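Local coordinates for protein lectin (Cicer arietinum, PDB 3V6N) that agglutinates red blood cells as a plant albumin lectin with a four-bladed hemopexin-type beta-propeller that binds calcium and sodium ions, at residues S13-F21 and V27-T35; Y186-R195 and M207-W217. All coordinates share one frame; numbering follows the deposited sequence.

Contact 1. Residues S13-F21 and V27-T35; sequences SRNNEAYLF and VLLDYAPGT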
loop_
_atom_site.group_PDB
_atom_site.type_symbol
_atom_site.label_atom_id
_atom_site.label_comp_id
_atom_site.label_asym_id
_atom_site.label_seq_id
_atom_site.Cartn_x
_atom_site.Cartn_y
_atom_site.Cartn_z
ATOM N N SER A 13 23.944 -9.275 -5.483
ATOM C CA SER A 13 25.356 -9.149 -5.067
ATOM C C SER A 13 26.153 -10.437 -5.331
ATOM O O SER A 13 27.384 -10.405 -5.379
ATOM C CB SER A 13 25.471 -8.791 -3.589
ATOM O OG SER A 13 24.931 -9.850 -2.800
ATOM N N ARG A 14 25.468 -11.571 -5.472
ATOM C CA ARG A 14 26.126 -12.797 -5.950
ATOM C C ARG A 14 26.441 -12.703 -7.466
ATOM O O ARG A 14 25.570 -12.320 -8.262
ATOM C CB ARG A 14 25.255 -14.025 -5.668
ATOM C CG ARG A 14 24.869 -14.193 -4.198
ATOM C CD ARG A 14 26.096 -14.632 -3.423
ATOM N NE ARG A 14 25.852 -14.767 -1.990
ATOM C CZ ARG A 14 25.579 -15.914 -1.380
ATOM N NH1 ARG A 14 25.491 -17.047 -2.074
ATOM N NH2 ARG A 14 25.397 -15.917 -0.068
ATOM N N ASN A 15 27.679 -13.054 -7.833
ATOM C CA ASN A 15 28.142 -13.067 -9.224
ATOM C C ASN A 15 27.168 -13.751 -10.182
ATOM O O ASN A 15 26.740 -14.879 -9.937
ATOM C CB ASN A 15 29.528 -13.754 -9.338
ATOM C CG ASN A 15 30.647 -12.995 -8.608
ATOM O OD1 ASN A 15 30.501 -11.824 -8.257
ATOM N ND2 ASN A 15 31.790 -13.675 -8.383
ATOM N N ASN A 16 26.798 -13.046 -11.253
ATOM C CA ASN A 16 25.967 -13.609 -12.341
ATOM C C ASN A 16 24.562 -14.084 -11.954
ATOM O O ASN A 16 23.985 -14.918 -12.636
ATOM C CB ASN A 16 26.728 -14.704 -13.129
ATOM C CG ASN A 16 28.052 -14.206 -13.691
ATOM O OD1 ASN A 16 28.222 -13.023 -13.945
ATOM N ND2 ASN A 16 28.997 -15.096 -13.850
ATOM N N GLU A 17 24.004 -13.522 -10.884
ATOM C CA GLU A 17 22.638 -13.838 -10.468
ATOM C C GLU A 17 21.750 -12.602 -10.550
ATOM O O GLU A 17 22.202 -11.486 -10.260
ATOM C CB GLU A 17 22.615 -14.417 -9.045
ATOM C CG GLU A 17 23.386 -15.734 -8.938
ATOM C CD GLU A 17 23.276 -16.413 -7.581
ATOM O OE1 GLU A 17 22.334 -16.115 -6.801
ATOM O OE2 GLU A 17 24.137 -17.271 -7.302
ATOM N N ALA A 18 20.498 -12.797 -10.960
ATOM C CA ALA A 18 19.518 -11.696 -10.974
ATOM C C ALA A 18 18.135 -12.216 -10.619
ATOM O O ALA A 18 17.792 -13.353 -10.953
ATOM C CB ALA A 18 19.495 -10.977 -12.332
ATOM N N TYR A 19 17.369 -11.376 -9.929
ATOM C CA TYR A 19 15.976 -11.632 -9.565
ATOM C C TYR A 19 15.064 -10.979 -10.604
ATOM O O TYR A 19 15.216 -9.800 -10.934
ATOM C CB TYR A 19 15.675 -11.054 -8.162
ATOM C CG TYR A 19 16.479 -11.701 -7.049
ATOM C CD1 TYR A 19 15.967 -12.782 -6.333
ATOM C CD2 TYR A 19 17.765 -11.258 -6.742
ATOM C CE1 TYR A 19 16.712 -13.400 -5.318
ATOM C CE2 TYR A 19 18.514 -11.852 -5.724
ATOM C CZ TYR A 19 17.992 -12.938 -5.031
ATOM O OH TYR A 19 18.741 -13.530 -4.037
ATOM N N LEU A 20 14.118 -11.767 -11.100
ATOM C CA LEU A 20 13.185 -11.368 -12.117
ATOM C C LEU A 20 11.787 -11.560 -11.566
ATOM O O LEU A 20 11.474 -12.624 -11.053
ATOM C CB LEU A 20 13.382 -12.241 -13.363
ATOM C CG LEU A 20 14.772 -12.189 -13.981
ATOM C CD1 LEU A 20 14.952 -13.334 -14.962
ATOM C CD2 LEU A 20 14.935 -10.856 -14.667
ATOM N N PHE A 21 10.960 -10.526 -11.681
ATOM C CA PHE A 21 9.616 -10.523 -11.118
ATOM C C PHE A 21 8.597 -10.543 -12.233
ATOM O O PHE A 21 8.700 -9.792 -13.200
ATOM C CB PHE A 21 9.437 -9.320 -10.183
ATOM C CG PHE A 21 10.407 -9.335 -9.039
ATOM C CD1 PHE A 21 10.090 -10.003 -7.862
ATOM C CD2 PHE A 21 11.673 -8.778 -9.177
ATOM C CE1 PHE A 21 11.001 -10.085 -6.821
ATOM C CE2 PHE A 21 12.585 -8.845 -8.140
ATOM C CZ PHE A 21 12.247 -9.495 -6.956
ATOM N N VAL A 27 11.559 -15.319 -10.056
ATOM C CA VAL A 27 12.601 -16.302 -10.310
ATOM C C VAL A 27 13.975 -15.709 -9.955
ATOM O O VAL A 27 14.247 -14.514 -10.181
ATOM C CB VAL A 27 12.564 -16.736 -11.801
ATOM C CG1 VAL A 27 13.846 -17.413 -12.243
ATOM C CG2 VAL A 27 11.376 -17.663 -12.049
ATOM N N LEU A 28 14.835 -16.552 -9.394
ATOM C CA LEU A 28 16.235 -16.224 -9.235
ATOM C C LEU A 28 16.982 -16.932 -10.341
ATOM O O LEU A 28 16.935 -18.166 -10.435
ATOM C CB LEU A 28 16.762 -16.702 -7.876
ATOM C CG LEU A 28 18.294 -16.637 -7.660
ATOM C CD1 LEU A 28 18.855 -15.248 -7.953
ATOM C CD2 LEU A 28 18.649 -17.086 -6.239
ATOM N N LEU A 29 17.679 -16.149 -11.167
ATOM C CA LEU A 29 18.342 -16.687 -12.345
ATOM C C LEU A 29 19.873 -16.550 -12.259
ATOM O O LEU A 29 20.375 -15.505 -11.827
ATOM C CB LEU A 29 17.822 -15.983 -13.611
ATOM C CG LEU A 29 18.288 -16.485 -14.985
ATOM C CD1 LEU A 29 17.608 -17.787 -15.382
ATOM C CD2 LEU A 29 18.018 -15.420 -16.028
ATOM N N ASP A 30 20.586 -17.622 -12.635
ATOM C CA ASP A 30 21.989 -17.534 -13.042
ATOM C C ASP A 30 21.937 -17.181 -14.514
ATOM O O ASP A 30 21.610 -18.011 -15.338
ATOM C CB ASP A 30 22.711 -18.877 -12.873
ATOM C CG ASP A 30 24.195 -18.814 -13.267
ATOM O OD1 ASP A 30 24.610 -18.015 -14.146
ATOM O OD2 ASP A 30 24.968 -19.583 -12.676
ATOM N N TYR A 31 22.236 -15.936 -14.850
ATOM C CA TYR A 31 21.942 -15.462 -16.205
ATOM C C TYR A 31 23.092 -15.637 -17.198
ATOM O O TYR A 31 22.941 -15.283 -18.367
ATOM C CB TYR A 31 21.400 -14.028 -16.183
ATOM C CG TYR A 31 22.373 -12.976 -15.703
ATOM C CD1 TYR A 31 22.483 -12.666 -14.342
ATOM C CD2 TYR A 31 23.165 -12.277 -16.609
ATOM C CE1 TYR A 31 23.365 -11.705 -13.903
ATOM C CE2 TYR A 31 24.047 -11.315 -16.182
ATOM C CZ TYR A 31 24.138 -11.025 -14.835
ATOM O OH TYR A 31 25.009 -10.051 -14.427
ATOM N N ALA A 32 24.207 -16.210 -16.736
ATOM C CA ALA A 32 25.322 -16.650 -17.592
ATOM C C ALA A 32 25.677 -15.699 -18.764
ATOM O O ALA A 32 25.477 -16.031 -19.942
ATOM C CB ALA A 32 25.056 -18.059 -18.095
ATOM N N PRO A 33 26.198 -14.503 -18.436
ATOM C CA PRO A 33 26.582 -13.510 -19.452
ATOM C C PRO A 33 27.716 -13.953 -20.403
ATOM O O PRO A 33 27.834 -13.400 -21.506
ATOM C CB PRO A 33 27.037 -12.309 -18.610
ATOM C CG PRO A 33 27.441 -12.904 -17.287
ATOM C CD PRO A 33 26.439 -14.008 -17.066
ATOM N N GLY A 34 28.538 -14.922 -19.997
ATOM C CA GLY A 34 29.697 -15.326 -20.819
ATOM C C GLY A 34 29.728 -16.795 -21.214
ATOM O O GLY A 34 30.690 -17.265 -21.807
ATOM N N THR A 35 28.640 -17.491 -20.919
ATOM C CA THR A 35 28.547 -18.938 -20.980
ATOM C C THR A 35 27.117 -19.282 -21.448
ATOM O O THR A 35 26.207 -18.455 -21.326
ATOM C CB THR A 35 28.855 -19.480 -19.558
ATOM O OG1 THR A 35 30.252 -19.811 -19.445
ATOM C CG2 THR A 35 28.024 -20.638 -19.196
#

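Contact 2. Residues Y186-R195 and M207-W217; sequences YLFKGEYYAR and MGGVKKTLDYW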
loop_
_atom_site.group_PDB
_atom_site.type_symbol
_atom_site.label_atom_id
_atom_site.label_comp_id
_atom_site.label_asym_id
_atom_site.label_seq_id
_atom_site.Cartn_x
_atom_site.Cartn_y
_atom_site.Cartn_z
ATOM N N TYR A 186 20.579 -4.846 -19.194
ATOM C CA TYR A 186 19.543 -5.482 -19.979
ATOM C C TYR A 186 18.255 -4.676 -19.866
ATOM O O TYR A 186 17.875 -4.243 -18.774
ATOM C CB TYR A 186 19.294 -6.913 -19.501
ATOM C CG TYR A 186 20.489 -7.843 -19.637
ATOM C CD1 TYR A 186 20.643 -8.667 -20.759
ATOM C CD2 TYR A 186 21.466 -7.898 -18.645
ATOM C CE1 TYR A 186 21.740 -9.520 -20.881
ATOM C CE2 TYR A 186 22.556 -8.740 -18.766
ATOM C CZ TYR A 186 22.685 -9.554 -19.877
ATOM O OH TYR A 186 23.772 -10.390 -19.968
ATOM N N LEU A 187 17.599 -4.472 -20.997
ATOM C CA LEU A 187 16.291 -3.817 -21.051
ATOM C C LEU A 187 15.278 -4.841 -21.512
ATOM O O LEU A 187 15.566 -5.638 -22.380
ATOM C CB LEU A 187 16.312 -2.623 -22.018
ATOM C CG LEU A 187 17.475 -1.620 -21.921
ATOM C CD1 LEU A 187 17.296 -0.514 -22.962
ATOM C CD2 LEU A 187 17.608 -1.021 -20.518
ATOM N N PHE A 188 14.091 -4.828 -20.928
ATOM C CA PHE A 188 13.056 -5.787 -21.313
ATOM C C PHE A 188 11.777 -5.085 -21.752
ATOM O O PHE A 188 11.400 -4.046 -21.195
ATOM C CB PHE A 188 12.767 -6.766 -20.160
ATOM C CG PHE A 188 13.986 -7.539 -19.709
ATOM C CD1 PHE A 188 14.748 -7.101 -18.632
ATOM C CD2 PHE A 188 14.381 -8.696 -20.380
ATOM C CE1 PHE A 188 15.881 -7.809 -18.223
ATOM C CE2 PHE A 188 15.514 -9.403 -19.989
ATOM C CZ PHE A 188 16.266 -8.959 -18.906
ATOM N N LYS A 189 11.120 -5.672 -22.749
ATOM C CA LYS A 189 9.783 -5.264 -23.164
ATOM C C LYS A 189 9.089 -6.410 -23.916
ATOM O O LYS A 189 9.562 -6.857 -24.977
ATOM C CB LYS A 189 9.828 -3.996 -24.029
ATOM C CG LYS A 189 8.457 -3.372 -24.265
ATOM C CD LYS A 189 8.622 -2.029 -24.948
ATOM C CE LYS A 189 7.385 -1.150 -24.833
ATOM N NZ LYS A 189 7.771 0.145 -25.464
ATOM N N GLY A 190 7.967 -6.880 -23.360
ATOM C CA GLY A 190 7.231 -7.996 -23.948
ATOM C C GLY A 190 8.147 -9.196 -24.044
ATOM O O GLY A 190 8.848 -9.510 -23.092
ATOM N N GLU A 191 8.171 -9.842 -25.210
ATOM C CA GLU A 191 9.025 -11.014 -25.417
ATOM C C GLU A 191 10.475 -10.659 -25.770
ATOM O O GLU A 191 11.281 -11.560 -26.033
ATOM C CB GLU A 191 8.421 -11.947 -26.484
ATOM C CG GLU A 191 8.315 -11.334 -27.880
ATOM C CD GLU A 191 7.243 -11.978 -28.759
ATOM O OE1 GLU A 191 7.059 -11.509 -29.911
ATOM O OE2 GLU A 191 6.573 -12.941 -28.314
ATOM N N TYR A 192 10.801 -9.363 -25.762
ATOM C CA TYR A 192 12.104 -8.881 -26.216
ATOM C C TYR A 192 13.013 -8.340 -25.114
ATOM O O TYR A 192 12.553 -7.883 -24.074
ATOM C CB TYR A 192 11.941 -7.796 -27.296
ATOM C CG TYR A 192 11.114 -8.243 -28.480
ATOM C CD1 TYR A 192 11.560 -9.269 -29.322
ATOM C CD2 TYR A 192 9.879 -7.657 -28.752
ATOM C CE1 TYR A 192 10.797 -9.686 -30.409
ATOM C CE2 TYR A 192 9.114 -8.063 -29.838
ATOM C CZ TYR A 192 9.574 -9.081 -30.656
ATOM O OH TYR A 192 8.814 -9.489 -31.723
ATOM N N TYR A 193 14.307 -8.376 -25.396
ATOM C CA TYR A 193 15.321 -7.741 -24.580
ATOM C C TYR A 193 16.338 -7.080 -25.510
ATOM O O TYR A 193 16.437 -7.429 -26.693
ATOM C CB TYR A 193 16.035 -8.769 -23.674
ATOM C CG TYR A 193 17.151 -9.524 -24.383
ATOM C CD1 TYR A 193 16.860 -10.610 -25.230
ATOM C CD2 TYR A 193 18.486 -9.134 -24.249
ATOM C CE1 TYR A 193 17.868 -11.287 -25.902
ATOM C CE2 TYR A 193 19.499 -9.816 -24.916
ATOM C CZ TYR A 193 19.184 -10.884 -25.736
ATOM O OH TYR A 193 20.186 -11.561 -26.413
ATOM N N ALA A 194 17.071 -6.111 -24.969
ATOM C CA ALA A 194 18.298 -5.619 -25.578
ATOM C C ALA A 194 19.378 -5.604 -24.514
ATOM O O ALA A 194 19.117 -5.256 -23.359
ATOM C CB ALA A 194 18.102 -4.217 -26.126
ATOM N N ARG A 195 20.583 -5.995 -24.905
ATOM C CA ARG A 195 21.751 -5.832 -24.069
ATOM C C ARG A 195 22.451 -4.581 -24.574
ATOM O O ARG A 195 22.927 -4.567 -25.692
ATOM C CB ARG A 195 22.645 -7.071 -24.173
ATOM C CG ARG A 195 23.874 -7.078 -23.273
ATOM C CD ARG A 195 24.556 -8.447 -23.291
ATOM N NE ARG A 195 24.784 -8.907 -24.657
ATOM C CZ ARG A 195 25.946 -8.851 -25.302
ATOM N NH1 ARG A 195 27.033 -8.381 -24.707
ATOM N NH2 ARG A 195 26.025 -9.289 -26.548
ATOM N N MET A 207 24.012 -1.258 -28.059
ATOM C CA MET A 207 23.617 -1.613 -29.423
ATOM C C MET A 207 22.074 -1.641 -29.521
ATOM O O MET A 207 21.395 -1.243 -28.574
ATOM C CB MET A 207 24.265 -2.942 -29.860
ATOM C CG MET A 207 24.031 -4.140 -28.949
ATOM S SD MET A 207 25.432 -4.456 -27.855
ATOM C CE MET A 207 25.233 -6.211 -27.560
ATOM N N GLY A 208 21.499 -2.096 -30.637
ATOM C CA GLY A 208 22.209 -2.686 -31.779
ATOM C C GLY A 208 21.814 -4.143 -31.983
ATOM O O GLY A 208 22.386 -4.839 -32.826
ATOM N N GLY A 209 20.841 -4.601 -31.195
ATOM C CA GLY A 209 20.267 -5.927 -31.356
ATOM C C GLY A 209 19.088 -6.176 -30.432
ATOM O O GLY A 209 19.267 -6.543 -29.272
ATOM N N VAL A 210 17.880 -5.966 -30.940
ATOM C CA VAL A 210 16.672 -6.352 -30.213
ATOM C C VAL A 210 16.363 -7.822 -30.516
ATOM O O VAL A 210 15.929 -8.150 -31.617
ATOM C CB VAL A 210 15.464 -5.467 -30.576
ATOM C CG1 VAL A 210 14.237 -5.888 -29.785
ATOM C CG2 VAL A 210 15.778 -4.005 -30.320
ATOM N N LYS A 211 16.600 -8.699 -29.543
ATOM C CA LYS A 211 16.353 -10.137 -29.727
ATOM C C LYS A 211 15.270 -10.694 -28.800
ATOM O O LYS A 211 14.672 -9.962 -28.015
ATOM C CB LYS A 211 17.639 -10.957 -29.552
ATOM C CG LYS A 211 18.770 -10.625 -30.506
ATOM C CD LYS A 211 19.824 -9.826 -29.770
ATOM C CE LYS A 211 21.188 -9.960 -30.430
ATOM N NZ LYS A 211 21.445 -8.862 -31.410
ATOM N N LYS A 212 15.039 -11.999 -28.905
ATOM C CA LYS A 212 14.039 -12.698 -28.109
ATOM C C LYS A 212 14.635 -13.243 -26.821
ATOM O O LYS A 212 15.631 -13.968 -26.837
ATOM C CB LYS A 212 13.409 -13.832 -28.916
ATOM C CG LYS A 212 12.475 -13.334 -30.009
ATOM C CD LYS A 212 11.402 -14.360 -30.334
ATOM C CE LYS A 212 10.589 -14.758 -29.097
ATOM N NZ LYS A 212 9.863 -16.044 -29.285
ATOM N N THR A 213 14.012 -12.884 -25.706
ATOM C CA THR A 213 14.493 -13.274 -24.390
ATOM C C THR A 213 14.686 -14.792 -24.239
ATOM O O THR A 213 15.663 -15.240 -23.616
ATOM C CB THR A 213 13.581 -12.699 -23.283
ATOM O OG1 THR A 213 13.421 -11.284 -23.486
ATOM C CG2 THR A 213 14.182 -12.934 -21.898
ATOM N N LEU A 214 13.766 -15.566 -24.816
ATOM C CA LEU A 214 13.805 -17.033 -24.742
ATOM C C LEU A 214 14.974 -17.659 -25.526
ATOM O O LEU A 214 15.436 -18.744 -25.176
ATOM C CB LEU A 214 12.453 -17.651 -25.154
ATOM C CG LEU A 214 11.300 -17.496 -24.143
ATOM C CD1 LEU A 214 9.972 -17.978 -24.709
ATOM C CD2 LEU A 214 11.613 -18.213 -22.831
ATOM N N ASP A 215 15.455 -16.982 -26.569
ATOM C CA ASP A 215 16.677 -17.423 -27.259
ATOM C C ASP A 215 17.937 -17.236 -26.390
ATOM O O ASP A 215 18.857 -18.053 -26.440
ATOM C CB ASP A 215 16.872 -16.686 -28.590
ATOM C CG ASP A 215 15.802 -17.017 -29.631
ATOM O OD1 ASP A 215 15.069 -18.015 -29.473
ATOM O OD2 ASP A 215 15.708 -16.274 -30.635
ATOM N N TYR A 216 17.974 -16.165 -25.600
ATOM C CA TYR A 216 19.146 -15.852 -24.770
ATOM C C TYR A 216 19.142 -16.640 -23.448
ATOM O O TYR A 216 20.205 -17.045 -22.961
ATOM C CB TYR A 216 19.195 -14.344 -24.515
ATOM C CG TYR A 216 20.445 -13.808 -23.828
ATOM C CD1 TYR A 216 21.636 -13.662 -24.526
ATOM C CD2 TYR A 216 20.410 -13.389 -22.494
ATOM C CE1 TYR A 216 22.770 -13.134 -23.922
ATOM C CE2 TYR A 216 21.545 -12.878 -21.871
ATOM C CZ TYR A 216 22.721 -12.751 -22.596
ATOM O OH TYR A 216 23.847 -12.236 -22.015
ATOM N N TRP A 217 17.952 -16.844 -22.879
ATOM C CA TRP A 217 17.779 -17.663 -21.694
ATOM C C TRP A 217 16.783 -18.792 -21.902
ATOM O O TRP A 217 15.622 -18.686 -21.459
ATOM C CB TRP A 217 17.355 -16.813 -20.496
ATOM C CG TRP A 217 18.380 -15.800 -20.048
ATOM C CD1 TRP A 217 19.741 -16.005 -19.831
ATOM C CD2 TRP A 217 18.150 -14.386 -19.720
ATOM N NE1 TRP A 217 20.352 -14.850 -19.426
ATOM C CE2 TRP A 217 19.454 -13.841 -19.322
ATOM C CE3 TRP A 217 17.033 -13.548 -19.713
ATOM C CZ2 TRP A 217 19.619 -12.507 -18.961
ATOM C CZ3 TRP A 217 17.207 -12.209 -19.327
ATOM C CH2 TRP A 217 18.470 -11.701 -18.975
HETATM O O HOH W 1 11.546 -9.934 -22.328
HETATM O O HOH W 2 11.196 -14.242 -25.969
HETATM O O HOH W 3 20.993 -7.191 -27.346
#

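Contact 1. Residues S13-F21 and V27-T35
A18 and L29 sit opposite each other at the middle of two antiparallel strands, and each backbone N-H points at the other's carbonyl: A18 N to L29 O and L29 N to A18 O are both 2.8 Å. L20 and V27 form the next such reciprocal pair. At the non-hydrogen-bonded pairs, Y19 with L28 and E17 with D30, the strands lean closer, and on the far side of A18 E17 CA comes to 3.1 Å from L29 O in a CA-H...O contact.

Packing is tight where Y19 meets L28. L28 holds its CG anti to the backbone N (chi1 170°), which swings CD1 over the centre of the Y19 ring in a CH-pi contact, 3.9 Å from the centroid. F10 of the neighbouring strand stacks on the same tyrosine. The other face packs L20 CD1 on L29 CD2 and A18 CB on Y31 CD1, next to F177.

Toward N16 the fit becomes looser and more polar. Y31 N still bonds to N16 O, but beyond it the N16 amide merely rests on the P33 ring, N16 OD1 to P33 CG 3.4 Å. On the face shared with Y19 and L28, this end carries two carboxylates: D30 OD1 takes the A32 N-H in an Asx turn, and E17 turns to H91. Together these residues make the beta hairpin of strands 17-22 and 25-30, the central pair in a blade of the hemopexin-type propeller.

Contact 2. Residues Y186-R195 and M207-W217
With chi1 at -172°, the Y216 ring extends opposite its own backbone N and reaches back from the short helix 213-216 over the sheet, while Y193, with CG wedged between its backbone N and carbonyl carbon (chi1 83°), lifts its own ring to meet it. The two side chains cross at about a right angle, with Y193 OH 3.2 Å from Y216 CD1 and the ring planes 35° apart. Farther out, Y186 OH and Y216 OH are hydrogen-bonded at 2.8 Å. W217 completes the aromatic cluster: its CZ2 lies over one face of the Y186 ring, near the rim, and its CZ3 meets F188 CE2 rim to rim at 3.3 Å, neither ring covering the other's face.

Beneath the rings, Y193 and K211 exchange two backbone bonds of 3.1 Å each, Y193 N to K211 O and K211 N to Y193 O. The helix start is tied to the 189-192 turn by T213 N, which donates to E191 O. One water accepts from T213 OG1 and donates to the carbonyls of G190 and Y192; a second bridges E191 O to L214 N. Near the other end of the strand pairing, a third water links R195 N to G209 O. There the M207 methyl CE lies over one face of the R195 guanidinium, 3.3 Å from R195 NH2, although M207 is poorly ordered.

The chemistry is therefore divided. Aromatic carbon fills the inner side, where Y186 OH and Y216 OH satisfy each other and W217 NE1 bonds to Y31 O. The short edge strand is paired by the Y193-K211 backbone bonds and by side-chain contacts such as Y192 CB on V210 CG1, with waters bridging at either end.

Overall arrangement
Contact 1 comes first along the chain and contact 2 closes near its end, yet their centres are only 15 Å apart, which brings the first and last blades of the propeller side by side. A probable hydrogen bond from W217 NE1 to Y31 O, 2.8 Å, joins them. L29 CD2 packs on W217 CD2 at 3.8 Å, and P33 also reaches Y216. F177, on strand 175-178, touches both contacts. Inward lie the metals of the central channel: the side chains of L20 and F188 are each about 8 Å from the sodium ion, and they lie about 11 Å and 9 Å respectively from the calcium ion, whose site includes N7 and D174.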